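Long-range contact in sulfoquinovosidase (Escherichia coli, PDB 5AEE), which hydrolyses sulfoquinovosyl diacylglycerides and simple sulfoquinovosides such as sulfoquinovosyl glycerol, releasing sulfoquinovose for use as a source of carbon and sulfur: residues 150-155 with 404-409. The protein carries 1 engineered substitution. Residues are numbered along the deposited sequence; the frame is centred on the assembly and turned at random.
Sequences TSEQGV and ADFGEY. With CA (calcium ion), chain C; NSQ (4-nitrophenyl alpha-D-6-sulfoquinovoside), chain E.
Glu-152 and Glu-408 meet carboxylate to carboxylate where a loop of the galactose mutarotase-like N-terminal domain enters the active site of the family 31 TIM barrel, beside the loop that follows barrel strand 401-404. Their OE2 atoms are 2.4 Å apart, with the carboxylate planes turned by 48°. Arg-455 makes salt bridges to Glu-152 OE1, Glu-408 OE2 and OD1 of the nucleophile Asp-405, and so holds the three side chains together from outside the two segments. Behind this pair the packing is tight: CB of Glu-408 lies 3.2 Å from Thr-150 OG1, which is itself hydrogen-bonded to the carbonyl of Phe-181. With CG between the backbone N and the carbonyl carbon (chi1 79°), Glu-408 sets CG 3.6 Å from the carbonyl carbon of Ser-151. Glu-152 also brings OE1 to 3.2 Å from ligand C27 on the nitrophenyl ring. Replacing Glu-152 with alanine would probably cost Arg-455 one of its carboxylates and open a gap between Glu-408 and that ring. Looser is the far end, where Gln-153, Gly-154 and the partly exposed Val-155 do not touch 404-409; Gly-154 O instead binds calcium at 2.3 Å, alongside Asp-481 and the main-chain O of engineered Asn-472. On the substrate side, Asp-405 OD2 is 2.9 Å from sulfoquinovoside O5, and Tyr-409 OH donates a 3.0 Å hydrogen bond to nitro oxygen O34, which lies in the tyrosine ring plane at its edge.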
ATOM      1  N   THR A 150      -2.496  -7.999   7.658  1.00 23.38           N
ATOM      2  CA  THR A 150      -3.195  -7.505   6.539  1.00 21.76           C
ATOM      3  C   THR A 150      -4.676  -7.823   6.659  1.00 23.25           C
ATOM      4  O   THR A 150      -5.068  -8.943   7.012  1.00 23.93           O
ATOM      5  CB  THR A 150      -2.611  -7.970   5.177  1.00 21.32           C
ATOM      6  OG1 THR A 150      -3.319  -7.314   4.127  1.00 26.54           O
ATOM      7  CG2 THR A 150      -2.713  -9.432   4.979  1.00 27.66           C
ATOM      8  N   SER A 151      -5.520  -6.884   6.307  1.00 22.60           N
ATOM      9  CA  SER A 151      -6.920  -7.162   6.313  1.00 23.05           C
ATOM     10  C   SER A 151      -7.609  -6.148   5.433  1.00 23.72           C
ATOM     11  O   SER A 151      -6.954  -5.286   4.810  1.00 25.45           O
ATOM     12  CB  SER A 151      -7.492  -6.991   7.779  1.00 27.18           C
ATOM     13  OG  SER A 151      -7.489  -5.629   8.203  1.00 27.81           O
ATOM     14  N   GLU A 152      -8.952  -6.181   5.435  1.00 26.39           N
ATOM     15  CA  GLU A 152      -9.698  -5.006   4.935  1.00 24.23           C
ATOM     16  C   GLU A 152      -9.337  -3.769   5.703  1.00 25.42           C
ATOM     17  O   GLU A 152      -9.033  -3.767   6.891  1.00 26.35           O
ATOM     18  CB  GLU A 152     -11.216  -5.161   4.963  1.00 26.13           C
ATOM     19  CG  GLU A 152     -11.771  -6.388   4.282  1.00 29.06           C
ATOM     20  CD  GLU A 152     -11.217  -6.605   2.870  1.00 32.75           C
ATOM     21  OE1 GLU A 152     -11.407  -5.718   2.015  1.00 33.64           O
ATOM     22  OE2 GLU A 152     -10.530  -7.661   2.658  1.00 36.59           O
ATOM     23  N   GLN A 153      -9.305  -2.701   4.970  1.00 27.26           N
ATOM     24  CA  GLN A 153      -8.796  -1.418   5.458  1.00 28.44           C
ATOM     25  C   GLN A 153      -9.747  -0.651   6.430  1.00 25.79           C
ATOM     26  O   GLN A 153      -9.318   0.275   7.099  1.00 22.55           O
ATOM     27  CB  GLN A 153      -8.488  -0.618   4.236  1.00 27.00           C
ATOM     28  CG  GLN A 153      -7.712   0.620   4.456  1.00 27.32           C
ATOM     29  CD  GLN A 153      -8.500   1.831   4.110  1.00 30.76           C
ATOM     30  OE1 GLN A 153      -9.746   1.817   3.955  1.00 24.01           O
ATOM     31  NE2 GLN A 153      -7.796   2.922   4.051  1.00 31.92           N
ATOM     32  N   GLY A 154     -11.015  -1.054   6.518  1.00 28.76           N
ATOM     33  CA  GLY A 154     -11.972  -0.309   7.308  1.00 28.12           C
ATOM     34  C   GLY A 154     -12.845   0.598   6.474  1.00 28.43           C
ATOM     35  O   GLY A 154     -12.394   1.227   5.530  1.00 30.67           O
ATOM     36  N   VAL A 155     -14.092   0.725   6.903  1.00 24.78           N
ATOM     37  CA  VAL A 155     -15.029   1.695   6.370  1.00 27.96           C
ATOM     38  C   VAL A 155     -15.280   2.752   7.428  1.00 26.74           C
ATOM     39  O   VAL A 155     -16.050   2.501   8.344  1.00 24.64           O
ATOM     40  CB  VAL A 155     -16.366   1.033   5.982  1.00 25.69           C
ATOM     41  CG1 VAL A 155     -17.381   2.083   5.599  1.00 24.46           C
ATOM     42  CG2 VAL A 155     -16.140   0.016   4.861  1.00 29.23           C
ATOM     43  N   ALA A 404      -5.027  -5.902 -10.038  1.00 21.49           N
ATOM     44  CA  ALA A 404      -4.753  -7.167  -9.364  1.00 21.85           C
ATOM     45  C   ALA A 404      -5.062  -6.998  -7.885  1.00 25.06           C
ATOM     46  O   ALA A 404      -4.222  -6.476  -7.099  1.00 24.02           O
ATOM     47  CB  ALA A 404      -3.340  -7.554  -9.521  1.00 24.48           C
ATOM     48  N   ASP A 405      -6.248  -7.489  -7.510  1.00 25.21           N
ATOM     49  CA  ASP A 405      -6.904  -7.068  -6.281  1.00 22.22           C
ATOM     50  C   ASP A 405      -6.752  -8.157  -5.264  1.00 20.55           C
ATOM     51  O   ASP A 405      -6.302  -9.226  -5.576  1.00 23.16           O
ATOM     52  CB  ASP A 405      -8.336  -6.715  -6.597  1.00 23.52           C
ATOM     53  CG  ASP A 405      -9.078  -6.044  -5.460  1.00 24.72           C
ATOM     54  OD1 ASP A 405      -8.477  -5.489  -4.516  1.00 27.70           O
ATOM     55  OD2 ASP A 405     -10.309  -5.998  -5.583  1.00 30.78           O
ATOM     56  N   PHE A 406      -7.063  -7.828  -4.021  1.00 21.89           N
ATOM     57  CA  PHE A 406      -7.146  -8.732  -2.908  1.00 23.43           C
ATOM     58  C   PHE A 406      -5.781  -9.300  -2.624  1.00 22.53           C
ATOM     59  O   PHE A 406      -4.797  -8.719  -3.078  1.00 28.23           O
ATOM     60  CB  PHE A 406      -8.252  -9.822  -3.023  1.00 24.08           C
ATOM     61  CG  PHE A 406      -9.620  -9.289  -2.921  1.00 23.75           C
ATOM     62  CD1 PHE A 406     -10.271  -8.835  -4.032  1.00 23.85           C
ATOM     63  CD2 PHE A 406     -10.267  -9.256  -1.676  1.00 23.81           C
ATOM     64  CE1 PHE A 406     -11.551  -8.285  -3.904  1.00 24.12           C
ATOM     65  CE2 PHE A 406     -11.557  -8.781  -1.556  1.00 26.12           C
ATOM     66  CZ  PHE A 406     -12.168  -8.236  -2.660  1.00 25.02           C
ATOM     67  N   GLY A 407      -5.686 -10.387  -1.849  1.00 22.32           N
ATOM     68  CA  GLY A 407      -4.392 -10.810  -1.285  1.00 23.49           C
ATOM     69  C   GLY A 407      -4.428 -10.707   0.251  1.00 25.73           C
ATOM     70  O   GLY A 407      -3.516 -11.226   0.913  1.00 26.28           O
ATOM     71  N   GLU A 408      -5.432 -10.017   0.794  1.00 23.74           N
ATOM     72  CA  GLU A 408      -5.545  -9.784   2.295  1.00 25.92           C
ATOM     73  C   GLU A 408      -6.502 -10.704   3.050  1.00 27.01           C
ATOM     74  O   GLU A 408      -6.729 -10.533   4.290  1.00 30.33           O
ATOM     75  CB  GLU A 408      -5.969  -8.328   2.559  1.00 23.95           C
ATOM     76  CG  GLU A 408      -7.451  -7.980   2.383  1.00 25.04           C
ATOM     77  CD  GLU A 408      -7.903  -7.856   0.940  1.00 29.97           C
ATOM     78  OE1 GLU A 408      -7.091  -8.051   0.018  1.00 30.79           O
ATOM     79  OE2 GLU A 408      -9.077  -7.529   0.741  1.00 30.46           O
ATOM     80  N   TYR A 409      -7.058 -11.684   2.363  1.00 29.91           N
ATOM     81  CA  TYR A 409      -8.233 -12.386   2.867  1.00 30.25           C
ATOM     82  C   TYR A 409      -7.985 -13.795   3.255  1.00 34.90           C
ATOM     83  O   TYR A 409      -8.965 -14.504   3.493  1.00 36.70           O
ATOM     84  CB  TYR A 409      -9.274 -12.476   1.760  1.00 36.38           C
ATOM     85  CG  TYR A 409     -10.697 -11.975   1.978  1.00 34.48           C
ATOM     86  CD1 TYR A 409     -11.008 -10.650   1.710  1.00 37.05           C
ATOM     87  CD2 TYR A 409     -11.756 -12.858   2.276  1.00 36.79           C
ATOM     88  CE1 TYR A 409     -12.333 -10.174   1.792  1.00 39.06           C
ATOM     89  CE2 TYR A 409     -13.089 -12.403   2.354  1.00 36.73           C
ATOM     90  CZ  TYR A 409     -13.368 -11.035   2.119  1.00 40.31           C
ATOM     91  OH  TYR A 409     -14.677 -10.482   2.151  1.00 41.70           O
TER
HETATM   92 CA    CA C1679     -11.883   2.396   3.582  1.00 22.93          CA
HETATM   93  O12 NSQ E1681     -14.948  -7.260  -5.082  1.00 24.72           O
HETATM   94  S10 NSQ E1681     -15.459  -6.607  -6.311  1.00 25.37           S
HETATM   95  O13 NSQ E1681     -15.709  -7.465  -7.491  1.00 25.85           O
HETATM   96  O11 NSQ E1681     -16.611  -5.793  -5.927  1.00 23.56           O
HETATM   97  C6  NSQ E1681     -14.259  -5.527  -6.907  1.00 25.59           C
HETATM   98  C5  NSQ E1681     -13.838  -4.407  -5.966  1.00 25.03           C
HETATM   99  O5  NSQ E1681     -12.977  -5.072  -4.987  1.00 23.14           O
HETATM  100  C1  NSQ E1681     -12.251  -4.259  -4.115  1.00 27.15           C
HETATM  101  C2  NSQ E1681     -11.472  -3.164  -4.876  1.00 25.96           C
HETATM  102  O2  NSQ E1681     -10.771  -2.435  -3.906  1.00 23.30           O
HETATM  103  C3  NSQ E1681     -12.442  -2.360  -5.713  1.00 24.84           C
HETATM  104  O3  NSQ E1681     -11.808  -1.318  -6.423  1.00 25.41           O
HETATM  105  C4  NSQ E1681     -13.157  -3.244  -6.709  1.00 26.12           C
HETATM  106  O4  NSQ E1681     -14.140  -2.436  -7.424  1.00 25.75           O
HETATM  107  O1  NSQ E1681     -13.242  -3.696  -3.257  1.00 31.37           O
HETATM  108  C25 NSQ E1681     -13.753  -4.501  -2.317  1.00 32.64           C
HETATM  109  C26 NSQ E1681     -12.901  -5.058  -1.349  1.00 32.08           C
HETATM  110  C27 NSQ E1681     -13.436  -5.926  -0.444  1.00 33.42           C
HETATM  111  C28 NSQ E1681     -14.802  -6.181  -0.446  1.00 33.94           C
HETATM  112  N32 NSQ E1681     -15.298  -7.124   0.476  1.00 45.13           N
HETATM  113  O33 NSQ E1681     -16.424  -7.655   0.251  1.00 47.76           O
HETATM  114  O34 NSQ E1681     -14.539  -7.571   1.405  1.00 48.37           O
HETATM  115  C29 NSQ E1681     -15.612  -5.627  -1.434  1.00 34.77           C
HETATM  116  C30 NSQ E1681     -15.084  -4.768  -2.380  1.00 32.78           C
HETATM  117  O   HOH W   1     -14.030   2.822   2.678  1.00 21.49           O
HETATM  118  O   HOH W   2     -12.166   0.134   2.980  1.00 25.48           O